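Local coordinates for protein putative NADH Oxidase (PDB 3E10) that binds flavin mononucleotide and, as a member of the nitroreductase family, probably works as a flavin-dependent oxidoreductase, at residues R8-N13 with G110-G115; K17-E22 with I142-P147. All coordinates share one frame; numbering follows the deposited sequence.

Interaction 1: residues R8-N13 with G110-G115; sequences RRSIRN and GAVWLG. With FMN (flavin mononucleotide), chain L.
In V112 a chi1 of 59° sets CG1 in the crowded position between backbone N and carbonyl carbon and leaves CG2 anti to the backbone N; the two branches then part company, CG1 resting against the carbonyl O of I11 and CG2 lying 3.7 Å from S10 OG and near N1 of the flavin. R12 meets the same valine at about a right angle: its chain, extended from CG to NE, passes CG1 and carries the guanidinium to the pyrimidine end of the isoalloxazine. There R12 NE donates to FMN O2 at 2.7 Å and R12 NH2 to FMN N1 at 3.1 Å, while CB of S10 packs on one face of the guanidinium, toward its rim. The segments themselves are joined by a nearly straight bond from I11 N to A111 O (3.0 Å, 175° at the hydrogen), which reaches the oxygen from above the carbonyl plane. One water links R9 O to A111 N, and another S10 OG to W113 N.

S10 OG also donates to FMN O2P at 2.7 Å. Around the same phosphate, R8 NH1 and NH2 reach O2P and O1P, R9 NE and NH2 reach O3P and O1P, and S10 N gives O3P a further bond of 2.9 Å. From strand 110-115, W113 lays a ring face against the dimethyl end of the flavin. Two guanidinium groups would offset the phosphate charge, and the R12 donors at O2 and N1 would be expected to stabilise negative charge on a reduced flavin.

Interaction 2: residues K17-E22 with I142-P147; sequences KKVEKE and ISVGYP
Y146 OH donates to E20 OE1 across 2.5 Å, a short bond that uses the syn lone pair of the carboxylate, on the side of its other oxygen. K23, on helix 21-32, bonds to the same hydroxyl through its NZ, so the phenol oxygen is gripped from two residues at the start of that helix. Carboxylate and ring stand 75° apart, and OE1 lies at the ring edge, in its plane. E20 is the N-cap residue of helix 21-32, and its chi2 of 89° folds the carboxylate over to the tyrosine.

The aliphatic part of K17 runs obliquely past the CD2-CE2 bond of the ring, with CD 3.6 Å from Y146 CD2 and CE reaching toward CE2. In the conformer described, K17 NZ comes within 4.0 Å of E20 OE2, a long and doubtful ion pair. Nearer the backbone a water takes the N-H of Y146 at 2.8 Å and donates to K17 O at 2.6 Å. V19 turns CG2 to the strand end, 4.0 Å from G145 CA and 4.3 Å from V144 CG1, and it also packs on L72 of strand 72-79.

Well away from the flavin, this is structural packing in the alpha+beta fold of the nitroreductase family: the turn leading into helix 21-32 is fastened to the end of the inner sheet strand 136-145, largely through the tyrosine just past that strand.

In the fold
From the N terminus, the chain leaves helix 4-7 into segment 8-13, then reaches 17-22 at the start of helix 21-32. It returns to the first only at strand 110-115, closing the long loop of interaction 1, and to the second at 142-147, closing that of interaction 2. The two loops therefore cross. Their second members are antiparallel neighbours in the sheet, G110 N meeting G145 O at 2.8 Å and V112 N meeting S143 O at 3.1 Å. Together the contacts illustrate how one N-terminal connection can cross one strand and then meet the end of its neighbour, its earlier part at the flavin site and its later part leading into a helix.

Interaction 1: residues R8-N13 with G110-G115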
# COMPACT_ATOMS: atom_id res chain seq x y z
N ARG B 8 13.84 1.12 0.96
CA ARG B 8 12.98 1.20 2.14
C ARG B 8 13.06 -0.11 2.94
O ARG B 8 12.78 -1.19 2.40
CB ARG B 8 11.55 1.39 1.69
CG ARG B 8 10.51 1.40 2.84
CD ARG B 8 9.20 0.69 2.49
NE ARG B 8 9.42 -0.70 2.06
CZ ARG B 8 9.66 -1.73 2.86
NH1 ARG B 8 9.78 -1.57 4.16
NH2 ARG B 8 9.84 -2.94 2.33
N ARG B 9 13.39 0.02 4.23
CA ARG B 9 13.46 -1.15 5.12
C ARG B 9 12.63 -0.89 6.37
O ARG B 9 12.42 0.25 6.78
CB ARG B 9 14.91 -1.45 5.55
CG ARG B 9 15.85 -1.86 4.41
CD ARG B 9 15.84 -3.32 4.09
NE ARG B 9 14.59 -3.83 3.52
CZ ARG B 9 14.28 -3.76 2.23
NH1 ARG B 9 15.10 -3.18 1.35
NH2 ARG B 9 13.13 -4.24 1.82
N SER B 10 12.21 -1.96 7.04
CA SER B 10 11.65 -1.82 8.37
C SER B 10 12.78 -1.56 9.38
O SER B 10 13.64 -2.41 9.61
CB SER B 10 10.89 -3.09 8.76
OG SER B 10 9.67 -3.20 8.05
N ILE B 11 12.76 -0.36 9.95
CA ILE B 11 13.75 0.08 10.92
C ILE B 11 13.06 0.21 12.26
O ILE B 11 12.03 0.90 12.37
CB ILE B 11 14.44 1.39 10.44
CG1 ILE B 11 15.32 1.05 9.19
CG2 ILE B 11 15.27 2.01 11.61
CD1 ILE B 11 16.06 2.23 8.57
N ARG B 12 13.60 -0.50 13.26
CA ARG B 12 12.93 -0.76 14.54
C ARG B 12 13.63 -0.20 15.76
O ARG B 12 13.18 -0.43 16.88
CB ARG B 12 12.73 -2.26 14.70
CG ARG B 12 11.83 -2.85 13.61
CD ARG B 12 11.60 -4.34 13.85
NE ARG B 12 10.61 -4.91 12.94
CZ ARG B 12 10.88 -5.50 11.78
NH1 ARG B 12 12.13 -5.65 11.34
NH2 ARG B 12 9.88 -5.96 11.04
N ASN B 13 14.67 0.61 15.52
CA ASN B 13 15.48 1.16 16.59
C ASN B 13 15.94 2.53 16.12
O ASN B 13 16.39 2.65 15.00
CB ASN B 13 16.64 0.20 16.84
CG ASN B 13 17.44 0.54 18.06
OD1 ASN B 13 16.93 1.09 19.03
ND2 ASN B 13 18.72 0.18 18.03
N GLY B 110 14.03 6.33 9.35
CA GLY B 110 13.62 4.94 9.43
C GLY B 110 12.20 4.85 9.97
O GLY B 110 11.74 5.71 10.75
N ALA B 111 11.49 3.83 9.53
CA ALA B 111 10.15 3.59 10.01
C ALA B 111 9.83 2.11 9.93
O ALA B 111 10.46 1.37 9.20
CB ALA B 111 9.15 4.42 9.21
N VAL B 112 8.82 1.70 10.69
CA VAL B 112 8.26 0.36 10.54
C VAL B 112 6.74 0.43 10.73
O VAL B 112 6.22 1.14 11.59
CB VAL B 112 8.92 -0.67 11.51
CG1 VAL B 112 8.73 -0.25 12.99
CG2 VAL B 112 8.34 -2.08 11.27
N TRP B 113 6.05 -0.36 9.91
CA TRP B 113 4.61 -0.59 10.00
C TRP B 113 4.36 -1.58 11.11
O TRP B 113 4.90 -2.69 11.09
CB TRP B 113 4.16 -1.14 8.65
CG TRP B 113 2.75 -1.44 8.39
CD1 TRP B 113 1.75 -1.79 9.27
CD2 TRP B 113 2.16 -1.49 7.09
NE1 TRP B 113 0.58 -2.02 8.58
CE2 TRP B 113 0.81 -1.89 7.24
CE3 TRP B 113 2.65 -1.24 5.80
CZ2 TRP B 113 -0.05 -2.01 6.15
CZ3 TRP B 113 1.82 -1.40 4.73
CH2 TRP B 113 0.48 -1.80 4.91
N LEU B 114 3.56 -1.16 12.08
CA LEU B 114 3.15 -2.00 13.21
C LEU B 114 1.68 -2.36 13.01
O LEU B 114 0.79 -1.54 13.22
CB LEU B 114 3.42 -1.27 14.52
CG LEU B 114 4.87 -0.77 14.74
CD1 LEU B 114 4.94 0.04 16.04
CD2 LEU B 114 5.90 -1.88 14.69
N GLY B 115 1.44 -3.60 12.58
CA GLY B 115 0.09 -4.01 12.21
C GLY B 115 -0.88 -3.96 13.38
O GLY B 115 -0.50 -4.21 14.54
N1 FMN L . 6.99 -5.33 11.84
C2 FMN L . 7.03 -5.35 13.20
O2 FMN L . 8.12 -5.27 13.79
N3 FMN L . 5.86 -5.41 13.91
C4 FMN L . 4.63 -5.56 13.32
O4 FMN L . 3.58 -5.62 14.01
C4A FMN L . 4.58 -5.54 11.92
N5 FMN L . 3.37 -5.61 11.29
C5A FMN L . 3.33 -5.52 9.90
C6 FMN L . 2.09 -5.59 9.27
C7 FMN L . 1.99 -5.52 7.88
C7M FMN L . 0.66 -5.51 7.22
C8 FMN L . 3.16 -5.33 7.13
C8M FMN L . 3.07 -5.01 5.63
C9 FMN L . 4.40 -5.27 7.78
C9A FMN L . 4.50 -5.38 9.15
N10 FMN L . 5.74 -5.34 9.82
C10 FMN L . 5.78 -5.38 11.20
C1' FMN L . 6.97 -5.15 9.04
C2' FMN L . 7.38 -6.48 8.38
O2' FMN L . 7.90 -7.42 9.33
C3' FMN L . 8.46 -6.21 7.33
O3' FMN L . 7.87 -5.44 6.29
C4' FMN L . 9.11 -7.47 6.75
O4' FMN L . 9.89 -8.15 7.73
C5' FMN L . 10.01 -7.21 5.53
O5' FMN L . 11.10 -6.34 5.86
P FMN L . 11.23 -4.92 5.14
O1P FMN L . 11.17 -5.14 3.65
O2P FMN L . 10.08 -4.06 5.57
O3P FMN L . 12.58 -4.41 5.59
O HOH W 1 9.60 0.54 6.15
O HOH W 2 12.71 2.89 6.94
O HOH W 3 7.73 -1.32 7.64

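Interaction 2: residues K17-E22 with I142-P147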
# COMPACT_ATOMS: atom_id res chain seq x y z
N LYS B 17 17.08 11.84 18.48
CA LYS B 17 16.82 13.04 17.72
C LYS B 17 15.35 13.14 17.31
O LYS B 17 14.80 12.19 16.76
CB LYS B 17 17.71 13.04 16.47
CG LYS B 17 17.51 14.23 15.52
CD LYS B 17 18.55 14.24 14.39
CE LYS B 17 18.42 15.52 13.55
NZ LYS B 17 18.57 16.81 14.33
N LYS B 18 14.74 14.28 17.54
CA LYS B 18 13.37 14.50 17.12
C LYS B 18 13.26 14.59 15.60
O LYS B 18 14.18 15.03 14.91
CB LYS B 18 12.79 15.78 17.77
CG LYS B 18 12.93 15.81 19.28
CD LYS B 18 12.36 14.55 19.93
CE LYS B 18 12.31 14.66 21.46
NZ LYS B 18 11.78 13.40 22.07
N VAL B 19 12.12 14.16 15.07
CA VAL B 19 11.85 14.30 13.65
C VAL B 19 11.36 15.73 13.44
O VAL B 19 10.42 16.18 14.10
CB VAL B 19 10.79 13.30 13.17
CG1 VAL B 19 10.50 13.50 11.71
CG2 VAL B 19 11.27 11.82 13.42
N GLU B 20 12.03 16.43 12.54
CA GLU B 20 11.73 17.83 12.28
C GLU B 20 10.27 18.00 11.87
O GLU B 20 9.72 17.17 11.13
CB GLU B 20 12.63 18.38 11.17
CG GLU B 20 14.14 18.49 11.54
CD GLU B 20 14.97 17.24 11.26
OE1 GLU B 20 14.40 16.13 11.13
OE2 GLU B 20 16.22 17.37 11.19
N LYS B 21 9.67 19.10 12.33
CA LYS B 21 8.27 19.40 12.02
C LYS B 21 8.01 19.32 10.52
O LYS B 21 6.98 18.82 10.11
CB LYS B 21 7.84 20.78 12.56
CG LYS B 21 7.91 20.87 14.05
CD LYS B 21 6.93 19.98 14.79
CE LYS B 21 6.85 20.45 16.26
NZ LYS B 21 6.48 19.36 17.16
N GLU B 22 8.94 19.83 9.70
CA GLU B 22 8.73 19.82 8.26
C GLU B 22 8.66 18.40 7.69
O GLU B 22 7.92 18.15 6.75
CB GLU B 22 9.77 20.64 7.52
CG GLU B 22 11.15 20.15 7.59
N ILE B 142 2.68 3.54 12.81
CA ILE B 142 4.01 3.62 12.20
C ILE B 142 4.95 4.34 13.18
O ILE B 142 4.68 5.47 13.58
CB ILE B 142 3.96 4.31 10.83
CG1 ILE B 142 3.08 3.49 9.85
CG2 ILE B 142 5.39 4.44 10.23
CD1 ILE B 142 2.80 4.14 8.58
N SER B 143 6.00 3.64 13.61
CA SER B 143 7.01 4.28 14.44
C SER B 143 8.06 4.84 13.48
O SER B 143 8.37 4.22 12.46
CB SER B 143 7.62 3.33 15.46
OG SER B 143 8.17 2.24 14.84
N VAL B 144 8.59 6.02 13.80
CA VAL B 144 9.46 6.76 12.90
C VAL B 144 10.58 7.41 13.74
O VAL B 144 10.35 7.89 14.84
CB VAL B 144 8.69 7.88 12.16
CG1 VAL B 144 9.60 8.60 11.17
CG2 VAL B 144 7.46 7.35 11.43
N GLY B 145 11.78 7.44 13.18
CA GLY B 145 12.90 8.16 13.79
C GLY B 145 14.14 8.06 12.92
O GLY B 145 14.13 7.43 11.89
N TYR B 146 15.23 8.69 13.34
CA TYR B 146 16.49 8.51 12.66
C TYR B 146 17.06 7.13 13.05
O TYR B 146 17.07 6.76 14.23
CB TYR B 146 17.47 9.65 13.00
CG TYR B 146 17.09 10.93 12.27
CD1 TYR B 146 17.40 11.10 10.94
CD2 TYR B 146 16.28 11.87 12.86
CE1 TYR B 146 16.99 12.21 10.24
CE2 TYR B 146 15.87 13.01 12.17
CZ TYR B 146 16.23 13.17 10.85
OH TYR B 146 15.83 14.30 10.15
N PRO B 147 17.49 6.35 12.07
CA PRO B 147 17.95 5.00 12.40
C PRO B 147 19.15 4.94 13.34
O PRO B 147 20.05 5.74 13.21
CB PRO B 147 18.32 4.43 11.03
CG PRO B 147 17.54 5.19 10.06
CD PRO B 147 17.51 6.60 10.63
O HOH W 4 15.52 9.79 15.92